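Local coordinates for surface presentation of antigens protein SpaS (Shigella flexneri, PDB 2VT1) that belongs to the type III secretion exporter family and is required for secretion and surface presentation of the Ipa antigens and for invasion, at residues Thr2-Gly7 with Lys48-Leu53; Val44-Leu49 with Val71-Val76. One frame throughout, in Å; residues are numbered along the deposited sequence.

Contact 1. Residues Thr2-Gly7 with Lys48-Leu53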
loop_
_atom_site.group_PDB
_atom_site.type_symbol
_atom_site.label_atom_id
_atom_site.label_comp_id
_atom_site.label_asym_id
_atom_site.label_seq_id
_atom_site.Cartn_x
_atom_site.Cartn_y
_atom_site.Cartn_z
ATOM N N THR B 2 15.277 4.254 2.033
ATOM C CA THR B 2 15.469 4.619 0.632
ATOM C C THR B 2 14.223 4.280 -0.207
ATOM O O THR B 2 13.731 5.133 -0.948
ATOM C CB THR B 2 16.730 3.964 0.019
ATOM O OG1 THR B 2 17.781 3.941 0.992
ATOM C CG2 THR B 2 17.201 4.746 -1.213
ATOM N N HIS B 3 13.714 3.053 -0.104
ATOM C CA HIS B 3 12.506 2.687 -0.843
ATOM C C HIS B 3 11.460 2.098 0.078
ATOM O O HIS B 3 11.775 1.282 0.946
ATOM C CB HIS B 3 12.817 1.716 -1.972
ATOM C CG HIS B 3 13.739 2.280 -2.998
ATOM N ND1 HIS B 3 15.052 1.882 -3.116
ATOM C CD2 HIS B 3 13.548 3.239 -3.934
ATOM C CE1 HIS B 3 15.629 2.568 -4.085
ATOM N NE2 HIS B 3 14.734 3.389 -4.605
ATOM N N ILE B 4 10.224 2.548 -0.117
ATOM C CA ILE B 4 9.081 2.146 0.709
ATOM C C ILE B 4 7.900 1.687 -0.184
ATOM O O ILE B 4 7.618 2.276 -1.224
ATOM C CB ILE B 4 8.602 3.312 1.614
ATOM C CG1 ILE B 4 9.678 3.714 2.626
ATOM C CG2 ILE B 4 7.327 2.929 2.344
ATOM C CD1 ILE B 4 9.441 5.072 3.254
ATOM N N ALA B 5 7.228 0.619 0.224
ATOM C CA ALA B 5 6.006 0.180 -0.435
ATOM C C ALA B 5 4.965 -0.103 0.642
ATOM O O ALA B 5 5.223 -0.870 1.562
ATOM C CB ALA B 5 6.266 -1.066 -1.260
ATOM N N ILE B 6 3.807 0.541 0.540
ATOM C CA ILE B 6 2.704 0.294 1.477
ATOM C C ILE B 6 1.489 -0.129 0.659
ATOM O O ILE B 6 1.007 0.592 -0.242
ATOM C CB ILE B 6 2.340 1.542 2.355
ATOM C CG1 ILE B 6 3.592 2.300 2.844
ATOM C CG2 ILE B 6 1.398 1.140 3.516
ATOM C CD1 ILE B 6 4.338 1.728 4.072
ATOM N N GLY B 7 1.016 -1.327 0.956
ATOM C CA GLY B 7 -0.144 -1.860 0.311
ATOM C C GLY B 7 -1.367 -1.345 1.035
ATOM O O GLY B 7 -1.368 -1.258 2.259
ATOM N N LYS B 48 5.612 11.760 0.832
ATOM C CA LYS B 48 5.405 12.156 2.214
ATOM C C LYS B 48 4.476 11.187 2.927
ATOM O O LYS B 48 4.677 10.898 4.096
ATOM C CB LYS B 48 4.861 13.581 2.299
ATOM C CG LYS B 48 5.957 14.673 2.298
ATOM N N LEU B 49 3.479 10.668 2.222
ATOM C CA LEU B 49 2.551 9.709 2.831
ATOM C C LEU B 49 3.226 8.362 3.061
ATOM O O LEU B 49 3.051 7.750 4.099
ATOM C CB LEU B 49 1.305 9.532 1.975
ATOM C CG LEU B 49 0.262 8.550 2.516
ATOM C CD1 LEU B 49 -0.254 9.005 3.862
ATOM C CD2 LEU B 49 -0.885 8.361 1.506
ATOM N N ALA B 50 3.996 7.901 2.087
ATOM C CA ALA B 50 4.737 6.661 2.222
ATOM C C ALA B 50 5.589 6.664 3.504
ATOM O O ALA B 50 5.526 5.732 4.312
ATOM C CB ALA B 50 5.595 6.454 0.996
ATOM N N ARG B 51 6.361 7.728 3.695
ATOM C CA ARG B 51 7.185 7.925 4.889
ATOM C C ARG B 51 6.402 7.941 6.191
ATOM O O ARG B 51 6.777 7.313 7.178
ATOM C CB ARG B 51 7.904 9.267 4.789
ATOM C CG ARG B 51 9.293 9.257 4.160
ATOM C CD ARG B 51 10.064 10.520 4.615
ATOM N NE ARG B 51 11.019 11.024 3.624
ATOM C CZ ARG B 51 10.794 12.054 2.800
ATOM N NH1 ARG B 51 11.729 12.439 1.928
ATOM N NH2 ARG B 51 9.635 12.708 2.837
ATOM N N LYS B 52 5.340 8.734 6.192
ATOM C CA LYS B 52 4.441 8.865 7.318
ATOM C C LYS B 52 3.965 7.507 7.808
ATOM O O LYS B 52 4.069 7.179 8.990
ATOM C CB LYS B 52 3.241 9.659 6.828
ATOM C CG LYS B 52 2.632 10.628 7.766
ATOM C CD LYS B 52 2.157 11.837 6.930
ATOM C CE LYS B 52 0.958 12.535 7.527
ATOM N NZ LYS B 52 0.756 13.869 6.879
ATOM N N LEU B 53 3.407 6.729 6.891
ATOM C CA LEU B 53 2.788 5.459 7.244
ATOM C C LEU B 53 3.854 4.495 7.710
ATOM O O LEU B 53 3.661 3.752 8.665
ATOM C CB LEU B 53 2.010 4.880 6.052
ATOM C CG LEU B 53 0.840 5.722 5.534
ATOM C CD1 LEU B 53 0.222 5.104 4.271
ATOM C CD2 LEU B 53 -0.221 5.908 6.628
#
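Helix 47-56 lies over strand 4-9 almost at a right angle: the axes of Ile4-Gly7 and Lys48-Leu53 cross at 79° and approach to 8.4 Å. The CA atoms of the two segments come nearest at Ile4 and Ala50, and Ile4 packs against the alanine methyl group. The CG2 branch of Ile4 sits 4.2 Å from Ala50 CB and also rests 3.9 Å from Ala50 O. CD1 of Ile6 comes up to the same carbonyl, lying 4.2 Å from Ala50 O, so methyl groups from both isoleucines border this oxygen. The two get there by different shapes. Ile4 is extended, with CD1 anti to CA (chi2 163°), whereas in Ile6 the terminal methyl folds back beside CA (chi2 -80°).

At Arg51 the helix meets the extended tip of Ile4, whose CD1 rests on the backbone, with Ile4 CD1 4.0 Å from Arg51 CA. The start of the arginine side chain adds a grazing contact, with Ile4 CD1 4.3 Å from Arg51 CG, although CB points away from the strand. This helix-on-sheet packing belongs to the cytoplasmic domain of the exporter. Ala5, between the two isoleucines, turns to the other face of the sheet and packs on Ala29 of helix 26-38. A strand of another chain pairs with Ile6 and Gly7; it is probably the other piece of the domain, as relatives cleave themselves before a Pro-Thr-His sequence.

Lys52 leads away from the strand to a salt bridge with Glu70. One residue on, Leu53 turns back toward the sheet, and its CD1 meets the CG2 branch of Ile6 at 4.2 Å. Ile6 also touches Ile20 and Ile23 of strand 19-25, while Leu53 reaches Val71 of helix 68-80.

Contact 2. Residues Val44-Leu49 with Val71-Val76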
loop_
_atom_site.group_PDB
_atom_site.type_symbol
_atom_site.label_atom_id
_atom_site.label_comp_id
_atom_site.label_asym_id
_atom_site.label_seq_id
_atom_site.Cartn_x
_atom_site.Cartn_y
_atom_site.Cartn_z
ATOM N N VAL B 44 1.067 4.154 -6.839
ATOM C CA VAL B 44 0.934 5.586 -6.791
ATOM C C VAL B 44 2.051 6.159 -5.948
ATOM O O VAL B 44 2.258 5.738 -4.817
ATOM C CB VAL B 44 -0.404 5.980 -6.152
ATOM C CG1 VAL B 44 -0.537 7.491 -6.111
ATOM C CG2 VAL B 44 -1.580 5.345 -6.911
ATOM N N ARG B 45 2.764 7.137 -6.492
ATOM C CA ARG B 45 3.849 7.767 -5.763
ATOM C C ARG B 45 3.331 8.941 -4.917
ATOM O O ARG B 45 2.674 9.851 -5.424
ATOM C CB ARG B 45 4.933 8.219 -6.739
ATOM C CG ARG B 45 6.171 8.793 -6.091
ATOM C CD ARG B 45 7.317 8.858 -7.099
ATOM N NE ARG B 45 8.604 9.089 -6.453
ATOM N N ASP B 46 3.604 8.877 -3.617
ATOM C CA ASP B 46 3.326 9.961 -2.689
ATOM C C ASP B 46 4.346 9.862 -1.566
ATOM O O ASP B 46 4.190 9.111 -0.608
ATOM C CB ASP B 46 1.901 9.869 -2.155
ATOM C CG ASP B 46 1.526 11.036 -1.268
ATOM O OD1 ASP B 46 2.420 11.721 -0.733
ATOM O OD2 ASP B 46 0.312 11.249 -1.092
ATOM N N VAL B 47 5.409 10.627 -1.715
ATOM C CA VAL B 47 6.606 10.425 -0.933
ATOM C C VAL B 47 6.404 10.741 0.539
ATOM O O VAL B 47 6.954 10.068 1.400
ATOM C CB VAL B 47 7.741 11.289 -1.480
ATOM C CG1 VAL B 47 8.959 11.121 -0.619
ATOM C CG2 VAL B 47 8.039 10.902 -2.907
ATOM N N LYS B 48 5.612 11.760 0.832
ATOM C CA LYS B 48 5.405 12.156 2.214
ATOM C C LYS B 48 4.476 11.187 2.927
ATOM O O LYS B 48 4.677 10.898 4.096
ATOM C CB LYS B 48 4.861 13.581 2.299
ATOM C CG LYS B 48 5.957 14.673 2.298
ATOM N N LEU B 49 3.479 10.668 2.222
ATOM C CA LEU B 49 2.551 9.709 2.831
ATOM C C LEU B 49 3.226 8.362 3.061
ATOM O O LEU B 49 3.051 7.750 4.099
ATOM C CB LEU B 49 1.305 9.532 1.975
ATOM C CG LEU B 49 0.262 8.550 2.516
ATOM C CD1 LEU B 49 -0.254 9.005 3.862
ATOM C CD2 LEU B 49 -0.885 8.361 1.506
ATOM N N VAL B 71 -5.080 9.110 2.996
ATOM C CA VAL B 71 -4.985 7.836 2.288
ATOM C C VAL B 71 -6.204 7.644 1.407
ATOM O O VAL B 71 -6.106 7.241 0.263
ATOM C CB VAL B 71 -4.840 6.645 3.265
ATOM C CG1 VAL B 71 -4.927 5.337 2.509
ATOM C CG2 VAL B 71 -3.506 6.730 4.008
ATOM N N LEU B 72 -7.365 7.968 1.955
ATOM C CA LEU B 72 -8.616 7.806 1.265
ATOM C C LEU B 72 -8.703 8.679 0.001
ATOM O O LEU B 72 -9.352 8.307 -0.971
ATOM C CB LEU B 72 -9.760 8.130 2.224
ATOM C CG LEU B 72 -11.151 7.718 1.776
ATOM C CD1 LEU B 72 -11.162 6.259 1.334
ATOM C CD2 LEU B 72 -12.116 7.950 2.935
ATOM N N ARG B 73 -8.043 9.826 0.000
ATOM C CA ARG B 73 -8.014 10.660 -1.196
ATOM C C ARG B 73 -7.458 9.924 -2.443
ATOM O O ARG B 73 -7.915 10.162 -3.569
ATOM C CB ARG B 73 -7.245 11.963 -0.919
ATOM C CG ARG B 73 -5.841 11.994 -1.446
ATOM C CD ARG B 73 -5.083 13.165 -0.860
ATOM N NE ARG B 73 -3.832 13.421 -1.562
ATOM C CZ ARG B 73 -2.703 12.767 -1.334
ATOM N NH1 ARG B 73 -2.638 11.811 -0.409
ATOM N NH2 ARG B 73 -1.630 13.082 -2.028
ATOM N N LEU B 74 -6.494 9.021 -2.247
ATOM C CA LEU B 74 -5.947 8.240 -3.356
ATOM C C LEU B 74 -6.956 7.252 -3.906
ATOM O O LEU B 74 -7.105 7.114 -5.110
ATOM C CB LEU B 74 -4.673 7.492 -2.938
ATOM C CG LEU B 74 -3.547 8.358 -2.383
ATOM C CD1 LEU B 74 -2.358 7.483 -2.003
ATOM C CD2 LEU B 74 -3.128 9.412 -3.403
ATOM N N ILE B 75 -7.667 6.571 -3.024
ATOM C CA ILE B 75 -8.674 5.600 -3.442
ATOM C C ILE B 75 -9.793 6.317 -4.203
ATOM O O ILE B 75 -10.324 5.828 -5.193
ATOM C CB ILE B 75 -9.232 4.840 -2.195
ATOM C CG1 ILE B 75 -8.114 4.021 -1.531
ATOM C CG2 ILE B 75 -10.409 3.950 -2.575
ATOM C CD1 ILE B 75 -8.390 3.643 -0.083
ATOM N N VAL B 76 -10.144 7.502 -3.737
ATOM C CA VAL B 76 -11.208 8.272 -4.363
ATOM C C VAL B 76 -10.836 8.744 -5.771
ATOM O O VAL B 76 -11.675 8.726 -6.669
ATOM C CB VAL B 76 -11.610 9.478 -3.490
ATOM C CG1 VAL B 76 -12.364 10.519 -4.338
ATOM C CG2 VAL B 76 -12.444 9.002 -2.298
#
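Arg73 grips Asp46 end-on through both terminal nitrogens, which converge on one carboxylate oxygen. The shorter and straighter bond runs from Arg73 NH2 to Asp46 OD2 (2.8 Å, 154° at the hydrogen), from above the carboxylate plane. The other, from Arg73 NH1 to Asp46 OD2, is 3.1 Å long and meets the oxygen nearly along its C-O axis. Arg73 NH1 also bonds to Glu70 O. OD2 lies in the guanidinium plane, but the two flat groups stand 82° apart. Asp46 is the N-cap of helix 47-56, its OD1 accepting a weak bond from Leu49 N at 3.3 Å. Guanidinium and helix start together would tend to keep the aspartate ionised.

Leu74 CD2 lies 3.8 Å above the rim of one guanidinium face of Arg73. Beside this polar pair, Leu49 and Leu74 meet tip to tip, Leu49 CD2 to Leu74 CD1 at 3.9 Å, and Leu49 crosses Val71 at about a right angle, its CD1 and CD2 both 4.0 Å from Val71 CG2. From strand 43-45, Val44 CG1 touches Leu74 CD2 at 4.2 Å.

Helix 68-80 packs against strand 43-45 and helix 47-56, while Val71 and Ile75 reach Ile8 of strand 4-9.

Overall arrangement
Both contacts use helix 47-56, contact 1 through its body against strand 4-9 and contact 2 through its capped start and the preceding strand 43-45 against helix 68-80. They join directly where Leu53 CD1 packs 4.1 Å from Val71 CG2, linking helix, sheet and second helix in one apolar interior. Contact 1 is the more buried, and aliphatic groups and backbone carry it. Contact 2 is mixed: Leu49 and Val71 are buried, whereas the charged Asp46-Arg73 pair lies toward the surface. A chain of another protein adjoins both, its strand pairing being antiparallel beside contact 1 and parallel beside contact 2, at Val44 and Arg45.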